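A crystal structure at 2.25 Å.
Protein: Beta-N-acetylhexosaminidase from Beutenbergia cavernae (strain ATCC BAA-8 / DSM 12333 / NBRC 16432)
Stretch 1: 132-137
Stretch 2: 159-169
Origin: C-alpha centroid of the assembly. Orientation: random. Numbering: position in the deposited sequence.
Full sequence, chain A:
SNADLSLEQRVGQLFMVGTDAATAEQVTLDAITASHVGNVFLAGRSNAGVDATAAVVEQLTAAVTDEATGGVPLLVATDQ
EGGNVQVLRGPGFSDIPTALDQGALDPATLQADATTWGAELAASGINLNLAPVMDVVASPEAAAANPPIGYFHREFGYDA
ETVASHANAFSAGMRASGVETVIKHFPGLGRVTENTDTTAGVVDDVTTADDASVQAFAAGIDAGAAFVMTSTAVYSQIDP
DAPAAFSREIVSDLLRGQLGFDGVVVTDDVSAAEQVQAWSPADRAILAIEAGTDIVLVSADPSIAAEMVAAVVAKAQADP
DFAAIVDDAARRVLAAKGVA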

ATOM      1  N   PRO A 132       7.930   4.684  -0.963  1.00 28.85           N
ATOM      2  CA  PRO A 132       8.837   4.680   0.184  1.00 43.87           C
ATOM      3  C   PRO A 132       8.122   4.797   1.526  1.00 43.84           C
ATOM      4  O   PRO A 132       7.041   5.365   1.617  1.00 30.98           O
ATOM      5  N   VAL A 133       8.759   4.266   2.559  1.00 30.41           N
ATOM      6  CA  VAL A 133       8.401   4.528   3.954  1.00 29.02           C
ATOM      7  C   VAL A 133       8.667   5.983   4.327  1.00 34.60           C
ATOM      8  O   VAL A 133       9.800   6.443   4.296  1.00 38.10           O
HETATM    9  N   MSE A 134       7.629   6.715   4.697  1.00 29.21           N
HETATM   10  CA  MSE A 134       7.833   8.084   5.153  1.00 32.19           C
HETATM   11  C   MSE A 134       7.526   8.232   6.637  1.00 52.90           C
HETATM   12  O   MSE A 134       7.333   9.343   7.131  1.00 37.95           O
ATOM     13  N   ASP A 135       7.490   7.096   7.331  1.00 32.49           N
ATOM     14  CA  ASP A 135       7.364   7.068   8.766  1.00 31.69           C
ATOM     15  C   ASP A 135       8.585   7.769   9.319  1.00 52.20           C
ATOM     16  O   ASP A 135       9.659   7.646   8.752  1.00 37.75           O
ATOM     17  N   VAL A 136       8.440   8.495  10.418  1.00 41.41           N
ATOM     18  CA  VAL A 136       9.597   9.114  11.048  1.00 30.65           C
ATOM     19  C   VAL A 136       9.861   8.456  12.389  1.00 36.52           C
ATOM     20  O   VAL A 136       8.967   8.396  13.217  1.00 42.14           O
ATOM     21  N   VAL A 137      11.080   7.966  12.603  1.00 41.85           N
ATOM     22  CA  VAL A 137      11.460   7.367  13.876  1.00 47.15           C
ATOM     23  C   VAL A 137      12.022   8.520  14.726  1.00 38.69           C
ATOM     24  O   VAL A 137      12.593   9.452  14.187  1.00 45.26           O
ATOM     25  N   ASP A 159      13.805  12.883  11.249  1.00 46.84           N
ATOM     26  CA  ASP A 159      13.096  14.156  11.165  1.00 54.75           C
ATOM     27  C   ASP A 159      12.396  14.303   9.807  1.00 39.87           C
ATOM     28  O   ASP A 159      12.732  13.608   8.827  1.00 40.60           O
ATOM     29  N   ALA A 160      11.431  15.215   9.751  1.00 49.80           N
ATOM     30  CA  ALA A 160      10.587  15.353   8.574  1.00 49.60           C
ATOM     31  C   ALA A 160      11.381  15.776   7.338  1.00 61.54           C
ATOM     32  O   ALA A 160      11.058  15.366   6.229  1.00 44.88           O
ATOM     33  N   GLU A 161      12.425  16.577   7.518  1.00 56.30           N
ATOM     34  CA  GLU A 161      13.128  17.106   6.356  1.00 55.11           C
ATOM     35  C   GLU A 161      13.978  16.026   5.659  1.00 50.13           C
ATOM     36  O   GLU A 161      13.970  15.906   4.440  1.00 51.11           O
ATOM     37  N   THR A 162      14.713  15.251   6.442  1.00 55.06           N
ATOM     38  CA  THR A 162      15.540  14.175   5.905  1.00 56.36           C
ATOM     39  C   THR A 162      14.666  13.135   5.219  1.00 41.78           C
ATOM     40  O   THR A 162      14.927  12.732   4.090  1.00 58.50           O
ATOM     41  N   VAL A 163      13.631  12.697   5.925  1.00 48.16           N
ATOM     42  CA  VAL A 163      12.712  11.704   5.398  1.00 41.86           C
ATOM     43  C   VAL A 163      12.062  12.184   4.113  1.00 40.06           C
ATOM     44  O   VAL A 163      12.018  11.442   3.132  1.00 39.44           O
ATOM     45  N   ALA A 164      11.556  13.413   4.111  1.00 53.10           N
ATOM     46  CA  ALA A 164      10.954  13.997   2.912  1.00 39.79           C
ATOM     47  C   ALA A 164      11.899  14.011   1.714  1.00 62.20           C
ATOM     48  O   ALA A 164      11.529  13.579   0.633  1.00 42.58           O
ATOM     49  N   SER A 165      13.108  14.540   1.895  1.00 42.44           N
ATOM     50  CA  SER A 165      14.017  14.717   0.766  1.00 43.80           C
ATOM     51  C   SER A 165      14.471  13.356   0.186  1.00 43.27           C
ATOM     52  O   SER A 165      14.673  13.220  -1.016  1.00 51.51           O
ATOM     53  N   HIS A 166      14.601  12.338   1.022  1.00 42.25           N
ATOM     54  CA  HIS A 166      15.051  11.079   0.484  1.00 45.45           C
ATOM     55  C   HIS A 166      13.893  10.274  -0.091  1.00 51.41           C
ATOM     56  O   HIS A 166      14.008   9.768  -1.215  1.00 42.00           O
ATOM     57  N   ALA A 167      12.771  10.189   0.620  1.00 39.03           N
ATOM     58  CA  ALA A 167      11.651   9.408   0.096  1.00 37.66           C
ATOM     59  C   ALA A 167      11.143  10.041  -1.190  1.00 40.00           C
ATOM     60  O   ALA A 167      10.763   9.329  -2.128  1.00 37.76           O
ATOM     61  N   ASN A 168      11.159  11.369  -1.262  1.00 39.34           N
ATOM     62  CA  ASN A 168      10.665  12.034  -2.471  1.00 40.02           C
ATOM     63  C   ASN A 168      11.626  11.814  -3.642  1.00 47.85           C
ATOM     64  O   ASN A 168      11.208  11.774  -4.801  1.00 48.19           O
ATOM     65  N   ALA A 169      12.910  11.679  -3.319  1.00 42.21           N
ATOM     66  CA  ALA A 169      13.925  11.403  -4.314  1.00 43.11           C
ATOM     67  C   ALA A 169      13.662  10.000  -4.842  1.00 46.68           C
ATOM     68  O   ALA A 169      13.639   9.776  -6.048  1.00 42.42           O
TER

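The contact is mainly apolar packing, and no hydrogen bond crosses between the irregular segment 132-137 and the helix that starts at Ala160. The segment runs antiparallel to the helix, Pro132 lying near Ala167 and Val136 near Asp159, so alternate residues 132, 134 and 136 meet the helical face carrying Val163 and Ala167, one turn apart.

Three side chains serve that face. Pro132, after a cis peptide bond, points toward the helix with its ring puckered C-gamma endo; CG lies 3.5 Å from Ala167 CB, a close fit against a methyl. Val136 (t) also points toward it, and its CG2 meets Val163 CG2 at 3.9 Å, while its CG1 sits 3.7 Å from Asp159 N. Met134, a selenomethionine, leaves its backbone sideways, but its m, t, p chain brings CE back to 3.6 Å from Ala167 CB and 3.6 Å from Ala164 CA. Val163 (t) answers with CG1 3.6 Å from Met134 O.

The side-chain hydrogen bonds stay within the helix stretch or go elsewhere in the structure. Asp159, its CB directed away, caps the helix: OD1 accepts from Thr162 N (2.9 Å) and Thr162 OG1 (2.7 Å). His166 ND1 donates to Thr162 O at 2.7 Å. Asp135 also points away, its carboxylate hydrogen-bonded elsewhere. Asn168 points away at CB, yet its end returns, bringing OD1 3.8 Å from Met134 CE.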

ATOM      1  CB  PRO A 132       9.697   5.916  -0.069  1.00 46.24           C
ATOM      2  CG  PRO A 132       8.700   6.901  -0.726  1.00 36.23           C
ATOM      3  CD  PRO A 132       7.796   6.035  -1.558  1.00 34.32           C
ATOM      4  CB  VAL A 133       9.181   3.594   4.889  1.00 35.07           C
ATOM      5  CG1 VAL A 133       9.053   4.030   6.312  1.00 27.10           C
ATOM      6  CG2 VAL A 133       8.709   2.164   4.724  1.00 27.07           C
HETATM    7  CB  MSE A 134       6.992   9.047   4.326  1.00 29.65           C
HETATM    8  CG  MSE A 134       7.351   8.972   2.855  1.00 40.22           C
HETATM    9 SE   MSE A 134       6.752  10.514   1.843  0.72 44.78          SE
HETATM   10  CE  MSE A 134       8.190  11.745   2.345  1.00 40.73           C
ATOM     11  CB  ASP A 135       7.302   5.626   9.305  1.00 28.07           C
ATOM     12  CG  ASP A 135       6.059   4.880   8.873  1.00 64.02           C
ATOM     13  OD1 ASP A 135       4.933   5.439   8.981  1.00 35.86           O
ATOM     14  OD2 ASP A 135       6.224   3.719   8.434  1.00 33.50           O
ATOM     15  CB  VAL A 136       9.396  10.628  11.203  1.00 35.61           C
ATOM     16  CG1 VAL A 136      10.560  11.222  11.909  1.00 33.26           C
ATOM     17  CG2 VAL A 136       9.263  11.273   9.848  1.00 40.05           C
ATOM     18  CB  VAL A 137      12.449   6.188  13.664  1.00 44.19           C
ATOM     19  CG1 VAL A 137      12.988   5.646  14.966  1.00 35.75           C
ATOM     20  CG2 VAL A 137      11.757   5.058  12.942  1.00 30.13           C
ATOM     21  CB  ASP A 159      14.056  15.327  11.383  1.00 57.14           C
ATOM     22  CG  ASP A 159      15.239  15.286  10.439  1.00 43.66           C
ATOM     23  OD1 ASP A 159      15.095  15.730   9.272  1.00 75.25           O
ATOM     24  OD2 ASP A 159      16.305  14.786  10.866  1.00 60.25           O
ATOM     25  CB  ALA A 160       9.477  16.331   8.845  1.00 41.93           C
ATOM     26  CB  GLU A 161      13.997  18.292   6.755  1.00 45.19           C
ATOM     27  CG  GLU A 161      14.693  18.957   5.569  1.00 70.66           C
ATOM     28  CD  GLU A 161      15.962  19.725   5.960  1.00107.16           C
ATOM     29  OE1 GLU A 161      16.265  19.816   7.178  1.00 87.84           O
ATOM     30  OE2 GLU A 161      16.660  20.238   5.043  1.00 93.82           O
ATOM     31  CB  THR A 162      16.371  13.487   7.021  1.00 43.37           C
ATOM     32  OG1 THR A 162      17.043  14.482   7.796  1.00 67.21           O
ATOM     33  CG2 THR A 162      17.388  12.546   6.432  1.00 47.87           C
ATOM     34  CB  VAL A 163      11.653  11.325   6.460  1.00 38.80           C
ATOM     35  CG1 VAL A 163      10.487  10.518   5.840  1.00 35.86           C
ATOM     36  CG2 VAL A 163      12.335  10.523   7.579  1.00 41.36           C
ATOM     37  CB  ALA A 164      10.504  15.387   3.189  1.00 45.63           C
ATOM     38  CB  SER A 165      15.222  15.575   1.164  1.00 45.51           C
ATOM     39  OG  SER A 165      16.003  14.987   2.186  1.00 48.36           O
ATOM     40  CB  HIS A 166      15.845  10.315   1.540  1.00 48.05           C
ATOM     41  CG  HIS A 166      17.128  11.002   1.881  1.00 65.15           C
ATOM     42  ND1 HIS A 166      17.192  12.035   2.786  1.00 49.72           N
ATOM     43  CD2 HIS A 166      18.373  10.875   1.364  1.00 44.56           C
ATOM     44  CE1 HIS A 166      18.433  12.487   2.848  1.00 57.14           C
ATOM     45  NE2 HIS A 166      19.169  11.800   1.994  1.00 49.69           N
ATOM     46  CB  ALA A 167      10.518   9.273   1.120  1.00 41.09           C
ATOM     47  CB  ASN A 168      10.455  13.536  -2.244  1.00 50.65           C
ATOM     48  CG  ASN A 168       9.231  13.827  -1.418  1.00 62.90           C
ATOM     49  OD1 ASN A 168       8.387  12.948  -1.215  1.00 51.99           O
ATOM     50  ND2 ASN A 168       9.121  15.065  -0.931  1.00 43.34           N
ATOM     51  CB  ALA A 169      15.289  11.509  -3.717  1.00 44.11           C
TER